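Local coordinates for protein cytochrome P450 CYP260B1 (Sorangium cellulosum, PDB 5HIW) that is a cytochrome P450, a haem protein of the P450 fold, and holds protoporphyrin IX containing iron in an internal pocket, at residues L52-S55 with E56-S59; R82-R85 with L86-V90; T371-T374 with A375-G378. All blocks are in the same frame, centred on the assembly; numbering follows the deposited sequence.

Interaction 1 of 3, residues L52-S55 with E56-S59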
# COMPACT_ATOMS: atom_id res chain seq x y z
N LEU A 52 -15.66 -0.80 9.39
CA LEU A 52 -15.55 -0.71 7.90
C LEU A 52 -16.90 -1.01 7.17
O LEU A 52 -17.17 -0.42 6.13
CB LEU A 52 -14.46 -1.66 7.40
CG LEU A 52 -13.01 -1.27 7.77
CD1 LEU A 52 -12.11 -2.44 7.37
CD2 LEU A 52 -12.62 0.09 7.15
N ARG A 53 -17.69 -1.93 7.71
CA ARG A 53 -19.02 -2.22 7.18
C ARG A 53 -20.00 -1.03 7.27
O ARG A 53 -20.77 -0.82 6.37
CB ARG A 53 -19.62 -3.45 7.90
CG ARG A 53 -20.97 -3.90 7.36
CD ARG A 53 -21.42 -5.25 7.93
NE ARG A 53 -22.13 -6.03 6.92
CZ ARG A 53 -21.55 -6.75 5.94
NH1 ARG A 53 -20.22 -6.81 5.80
NH2 ARG A 53 -22.31 -7.40 5.08
N ASP A 54 -19.98 -0.26 8.34
CA ASP A 54 -20.94 0.83 8.51
C ASP A 54 -20.34 2.14 8.00
O ASP A 54 -19.82 2.98 8.79
CB ASP A 54 -21.31 0.93 9.99
CG ASP A 54 -22.43 1.92 10.27
OD1 ASP A 54 -22.82 2.71 9.39
OD2 ASP A 54 -22.90 1.94 11.41
N SER A 55 -20.40 2.35 6.71
CA SER A 55 -19.82 3.56 6.16
C SER A 55 -20.60 4.86 6.44
O SER A 55 -20.05 5.94 6.23
CB SER A 55 -19.61 3.41 4.65
OG SER A 55 -20.84 3.10 3.99
N GLU A 56 -21.88 4.74 6.81
CA GLU A 56 -22.72 5.92 7.02
C GLU A 56 -22.36 6.52 8.36
O GLU A 56 -22.29 7.72 8.45
CB GLU A 56 -24.24 5.58 7.00
CG GLU A 56 -24.77 5.19 5.62
CD GLU A 56 -24.50 6.20 4.49
OE1 GLU A 56 -25.04 7.33 4.52
OE2 GLU A 56 -23.77 5.82 3.54
N THR A 57 -22.12 5.69 9.36
CA THR A 57 -21.71 6.19 10.67
C THR A 57 -20.21 6.54 10.66
O THR A 57 -19.80 7.52 11.24
CB THR A 57 -21.93 5.12 11.73
OG1 THR A 57 -23.28 4.65 11.67
CG2 THR A 57 -21.59 5.67 13.12
N PHE A 58 -19.40 5.71 9.98
CA PHE A 58 -17.94 5.91 10.00
C PHE A 58 -17.50 6.29 8.58
O PHE A 58 -17.36 5.42 7.73
CB PHE A 58 -17.28 4.63 10.52
CG PHE A 58 -17.79 4.18 11.89
CD1 PHE A 58 -17.38 4.82 13.07
CD2 PHE A 58 -18.61 3.08 12.00
CE1 PHE A 58 -17.82 4.36 14.32
CE2 PHE A 58 -19.07 2.63 13.26
CZ PHE A 58 -18.66 3.27 14.42
N SER A 59 -17.45 7.57 8.29
CA SER A 59 -17.16 8.00 6.92
C SER A 59 -15.68 8.20 6.62
O SER A 59 -14.80 8.09 7.49
CB SER A 59 -17.89 9.31 6.63
OG SER A 59 -17.32 10.33 7.39
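Asp54 grips Thr57 with both carboxylate oxygens. Its CG is anti to the backbone N (chi1 -173°), which carries the carboxylate toward the chain that follows, where Thr57 lies. Asp54 OD1 receives the backbone N of Thr57 at 3.1 Å. Asp54 OD2 receives Thr57 OG1 at 2.7 Å. Both donors come from above the carboxylate plane, 53° out of it for the amide and 35° for the hydroxyl. A third bond runs through the backbone, from Phe58 N to Asp54 O, 3.0 Å long. Together the side-chain bond to Thr57 N and the backbone bond to Phe58 N make an asx motif. It turns the chain from the end of helix 45-53 into strand 58-59, an outer strand of the mixed sheet. The packing is close here. Phe58 CD2 lies 3.4 Å from Asp54 O, which sits at the ring edge. Thr57 CG2 lies over one ring face, and Ala286 and Ile288 also touch the ring. The Glu56 side is looser and faces solvent. Glu56 bends at chi2, and Glu56 OE2 stays 4.0 Å from Ser55 OG. Thr57 and Ser59 continue into backbone bonds with Glu283 and Phe281.

Interaction 2 of 3, residues R82-R85 with L86-V90; sequences RMRR and LFNAV. With HEM (protoporphyrin IX containing Fe), chain B.
Arg84 and Asn88 meet one turn apart on helix 77-90, and the arginine goes on to the haem. Its CB starts away from the following turn. The chain first runs extended from the backbone N (chi1 -179°), then bends at chi2 (60°) back over Asn88. Arg84 CG passes 3.7 Å from Asn88 ND2. CD lies between two oxygens, Asn88 OD1 and O2D of the haem propionate. Arg84 NE donates to Asn88 OD1 at 3.0 Å, tilted from the plane of that carbonyl. The guanidinium and amide planes are nearly perpendicular. At the tip, Arg84 NH1 donates to HEM O2D at 2.8 Å, with the propionate oxygen at the guanidinium edge. NH1 also bonds to Tyr337 O.

On another side of the helix, Met83 folds at chi2 and chi3. This brings Met83 CE to 3.6 Å from Leu86 CD2 and 4.1 Å from Phe87 CE1. Leu86 and Phe87 continue this apolar side onto Val221 of helix 218-229. Ordinary helical bonds run beneath, such as Phe87 N to Met83 O at 3.1 Å. Arg85 forms a salt bridge with Glu210.

The segment belongs to the C helix of the P450 fold. His80, one turn before Arg84, is also bonded to the haem. By holding Arg84 NE, Asn88 probably acts as a second-shell residue that limits the rotation of the arginine. The guanidinium probably offsets the negative charge of the propionate and helps keep it ionised.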
# COMPACT_ATOMS: atom_id res chain seq x y z
N ARG A 82 -20.51 4.79 -8.81
CA ARG A 82 -20.30 5.19 -10.20
C ARG A 82 -18.78 5.31 -10.53
O ARG A 82 -18.28 4.76 -11.52
CB ARG A 82 -21.06 6.52 -10.46
CG ARG A 82 -21.01 7.05 -11.90
CD ARG A 82 -21.80 8.36 -12.18
NE ARG A 82 -23.25 8.22 -11.99
CZ ARG A 82 -24.06 7.61 -12.85
NH1 ARG A 82 -23.59 7.05 -13.97
NH2 ARG A 82 -25.34 7.51 -12.58
N MET A 83 -18.04 5.99 -9.66
CA MET A 83 -16.60 6.23 -9.88
C MET A 83 -15.86 4.91 -9.66
O MET A 83 -14.99 4.57 -10.40
CB MET A 83 -16.08 7.31 -8.97
CG MET A 83 -16.65 8.68 -9.30
SD MET A 83 -16.43 9.12 -11.03
CE MET A 83 -14.70 8.69 -11.26
N ARG A 84 -16.27 4.15 -8.65
CA ARG A 84 -15.68 2.85 -8.42
C ARG A 84 -15.78 1.90 -9.61
O ARG A 84 -14.87 1.10 -9.91
CB ARG A 84 -16.24 2.22 -7.12
CG ARG A 84 -15.66 0.84 -6.75
CD ARG A 84 -14.15 0.92 -6.55
NE ARG A 84 -13.61 -0.40 -6.22
CZ ARG A 84 -13.05 -0.77 -5.06
NH1 ARG A 84 -12.84 0.07 -4.06
NH2 ARG A 84 -12.63 -2.01 -4.95
N ARG A 85 -16.91 1.97 -10.34
CA ARG A 85 -17.09 1.14 -11.53
C ARG A 85 -16.07 1.45 -12.63
O ARG A 85 -15.54 0.55 -13.30
CB ARG A 85 -18.53 1.30 -12.10
CG ARG A 85 -19.55 0.31 -11.54
CD ARG A 85 -20.73 0.10 -12.53
NE ARG A 85 -20.99 1.34 -13.30
CZ ARG A 85 -21.89 2.30 -12.98
NH1 ARG A 85 -22.70 2.19 -11.92
NH2 ARG A 85 -22.00 3.37 -13.76
N LEU A 86 -15.79 2.73 -12.78
CA LEU A 86 -14.74 3.21 -13.72
C LEU A 86 -13.40 2.65 -13.29
O LEU A 86 -12.73 2.06 -14.08
CB LEU A 86 -14.60 4.70 -13.66
CG LEU A 86 -13.45 5.38 -14.38
CD1 LEU A 86 -13.58 4.96 -15.82
CD2 LEU A 86 -13.69 6.88 -14.17
N PHE A 87 -13.00 2.90 -12.03
CA PHE A 87 -11.72 2.29 -11.54
C PHE A 87 -11.66 0.80 -11.69
O PHE A 87 -10.65 0.27 -12.08
CB PHE A 87 -11.45 2.73 -10.09
CG PHE A 87 -11.01 4.17 -9.94
CD1 PHE A 87 -11.92 5.22 -10.01
CD2 PHE A 87 -9.67 4.48 -9.78
CE1 PHE A 87 -11.56 6.52 -9.84
CE2 PHE A 87 -9.27 5.80 -9.64
CZ PHE A 87 -10.20 6.84 -9.65
N ASN A 88 -12.74 0.08 -11.37
CA ASN A 88 -12.71 -1.38 -11.50
C ASN A 88 -12.44 -1.80 -12.95
O ASN A 88 -11.72 -2.81 -13.21
CB ASN A 88 -14.00 -2.05 -11.01
CG ASN A 88 -14.16 -1.98 -9.51
OD1 ASN A 88 -13.20 -1.84 -8.80
ND2 ASN A 88 -15.40 -2.13 -9.02
N ALA A 89 -12.97 -1.03 -13.88
CA ALA A 89 -12.80 -1.36 -15.29
C ALA A 89 -11.39 -1.17 -15.77
O ALA A 89 -10.94 -1.84 -16.65
CB ALA A 89 -13.75 -0.54 -16.19
N VAL A 90 -10.65 -0.24 -15.19
CA VAL A 90 -9.31 -0.03 -15.68
C VAL A 90 -8.30 -0.90 -14.94
O VAL A 90 -7.15 -0.84 -15.27
CB VAL A 90 -8.88 1.43 -15.63
CG1 VAL A 90 -9.88 2.29 -16.40
CG2 VAL A 90 -8.83 1.93 -14.24
CHA HEM B . -7.73 2.01 -0.99
CHB HEM B . -3.89 -0.36 0.82
CHC HEM B . -1.93 -0.53 -3.56
CHD HEM B . -5.24 2.60 -5.04
C1A HEM B . -6.91 1.33 -0.13
C2A HEM B . -7.17 1.07 1.24
C3A HEM B . -6.11 0.37 1.75
C4A HEM B . -5.13 0.30 0.70
CMA HEM B . -5.95 -0.12 3.20
CAA HEM B . -8.47 1.37 1.98
CBA HEM B . -8.51 2.85 2.40
CGA HEM B . -9.62 3.15 3.35
O1A HEM B . -10.57 2.32 3.49
O2A HEM B . -9.51 4.12 4.13
C1B HEM B . -3.01 -0.57 -0.18
C2B HEM B . -1.84 -1.38 -0.01
C3B HEM B . -1.29 -1.44 -1.28
C4B HEM B . -2.12 -0.63 -2.19
CMB HEM B . -1.22 -2.02 1.25
CAB HEM B . -0.05 -2.13 -1.53
CBB HEM B . 0.76 -2.05 -2.53
C1C HEM B . -2.68 0.32 -4.37
C2C HEM B . -2.38 0.49 -5.76
C3C HEM B . -3.33 1.40 -6.17
C4C HEM B . -4.13 1.79 -5.06
CMC HEM B . -1.24 -0.24 -6.43
CAC HEM B . -3.53 1.94 -7.53
CBC HEM B . -3.21 1.23 -8.60
C1D HEM B . -6.18 2.66 -4.01
C2D HEM B . -7.40 3.48 -4.19
C3D HEM B . -8.10 3.33 -3.07
C4D HEM B . -7.31 2.40 -2.24
CMD HEM B . -7.75 4.39 -5.35
CAD HEM B . -9.48 3.89 -2.73
CBD HEM B . -10.52 2.85 -3.12
CGD HEM B . -11.96 3.32 -2.86
O1D HEM B . -12.24 4.24 -2.03
O2D HEM B . -12.94 2.77 -3.47
NA HEM B . -5.64 0.81 -0.44
NB HEM B . -3.19 -0.27 -1.49
NC HEM B . -3.73 1.02 -3.97
ND HEM B . -6.16 2.04 -2.81
FE HEM B . -4.73 0.88 -2.18
O HOH W 1 -3.62 2.77 -1.47

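Interaction 3 of 3, residues T371-T374 with A375-G378; sequences TFST and APRG
The ring of Pro376 presents one face to Ser373. Ser373 OG stands almost straight above the ring nitrogen, 3.2 Å from Pro376 N. That nitrogen carries no hydrogen, so this is a packing contact. Ser373 O lies on the same side of the ring, near its rim, 3.2 Å from Pro376 CD. At the edge of the ring, close to its plane, Thr374 C comes to 3.4 Å from Pro376 CD.

The hydroxyl of Ser373 does have a polar partner in the turn. Ala375 N donates to Ser373 OG at 3.1 Å, with an N-H...O angle of 142°. A side-chain oxygen taking the amide two residues on is an ST turn. With chi1 at 78°, OG swings in over its own backbone, toward the Ala375 amide. One oxygen therefore both holds the Ala375 amide and covers the proline nitrogen.

A second turn follows at once. Gly378 N donates to Ala375 O at 3.0 Å, and the backbone angles of Pro376 and Arg377 are close to those of a type II beta turn. Arg377 has positive phi there. Its side chain leaves the turn and forms salt bridges with Asp125 and Glu122.

Ser373 is at the end of strand 372-373, and its backbone bonds to Gly383 on the antiparallel partner strand 383-384. The two turns open the connection between these strands. Thr374 OG1 is bonded to Phe8 O near the start of the chain. Helix 232-245 packs against both parts, with Val242 on Phe372 and Trp235 on Pro376.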
# COMPACT_ATOMS: atom_id res chain seq x y z
N THR A 371 15.84 -2.07 11.64
CA THR A 371 14.80 -1.82 12.61
C THR A 371 13.39 -1.63 11.99
O THR A 371 13.24 -0.83 11.02
CB THR A 371 15.11 -0.53 13.40
OG1 THR A 371 16.42 -0.65 13.99
CG2 THR A 371 14.12 -0.31 14.46
N PHE A 372 12.41 -2.30 12.58
CA PHE A 372 10.97 -2.26 12.19
C PHE A 372 10.25 -1.26 13.05
O PHE A 372 10.38 -1.28 14.29
CB PHE A 372 10.32 -3.65 12.29
CG PHE A 372 10.94 -4.63 11.33
CD1 PHE A 372 12.13 -5.23 11.62
CD2 PHE A 372 10.37 -4.84 10.08
CE1 PHE A 372 12.73 -6.07 10.74
CE2 PHE A 372 10.98 -5.66 9.18
CZ PHE A 372 12.16 -6.24 9.45
N SER A 373 9.48 -0.40 12.38
CA SER A 373 8.69 0.61 13.07
C SER A 373 7.51 1.01 12.19
O SER A 373 7.39 0.54 11.03
CB SER A 373 9.52 1.86 13.36
OG SER A 373 9.66 2.62 12.24
N THR A 374 6.69 1.86 12.75
CA THR A 374 5.53 2.41 12.02
C THR A 374 5.83 3.77 11.42
O THR A 374 4.92 4.43 10.84
CB THR A 374 4.31 2.53 12.88
OG1 THR A 374 4.62 3.35 14.01
CG2 THR A 374 3.87 1.19 13.38
N ALA A 375 7.09 4.21 11.53
CA ALA A 375 7.53 5.32 10.72
C ALA A 375 8.88 5.06 10.12
O ALA A 375 9.80 5.85 10.30
CB ALA A 375 7.52 6.62 11.55
N PRO A 376 9.05 3.94 9.39
CA PRO A 376 10.36 3.64 8.79
C PRO A 376 10.73 4.64 7.71
O PRO A 376 9.96 4.87 6.77
CB PRO A 376 10.17 2.25 8.17
CG PRO A 376 8.74 2.21 7.86
CD PRO A 376 8.05 2.95 8.96
N ARG A 377 11.89 5.27 7.86
CA ARG A 377 12.29 6.46 7.02
C ARG A 377 11.22 7.58 6.99
O ARG A 377 11.10 8.27 5.98
CB ARG A 377 12.62 6.02 5.59
CG ARG A 377 13.44 4.73 5.49
CD ARG A 377 13.79 4.47 4.02
NE ARG A 377 14.76 3.39 3.90
CZ ARG A 377 15.69 3.29 2.96
NH1 ARG A 377 15.78 4.19 2.00
NH2 ARG A 377 16.50 2.27 2.95
N GLY A 378 10.44 7.72 8.08
CA GLY A 378 9.30 8.64 8.14
C GLY A 378 8.02 8.27 7.37
O GLY A 378 7.01 9.01 7.40

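All three are short local contacts, placed in series along the chain. Interaction 2 alone touches the haem directly, through Arg84. Interaction 1 is its nearer neighbour, with nearest atoms about 11 Å apart. The side chain of Ser55 is about 9 Å from the haem. A closer tie runs through Arg280, which Leu52 and Phe58 touch and which is itself hydrogen-bonded to the haem. Interaction 3 is more remote: the side chain of Pro376 is about 13 Å from the haem. Its nearest atoms are about 17 Å from interaction 1 and about 24 Å from interaction 2. Interactions 2 and 3 lie on opposite sides of the chain's centre, their own centres about 33 Å apart.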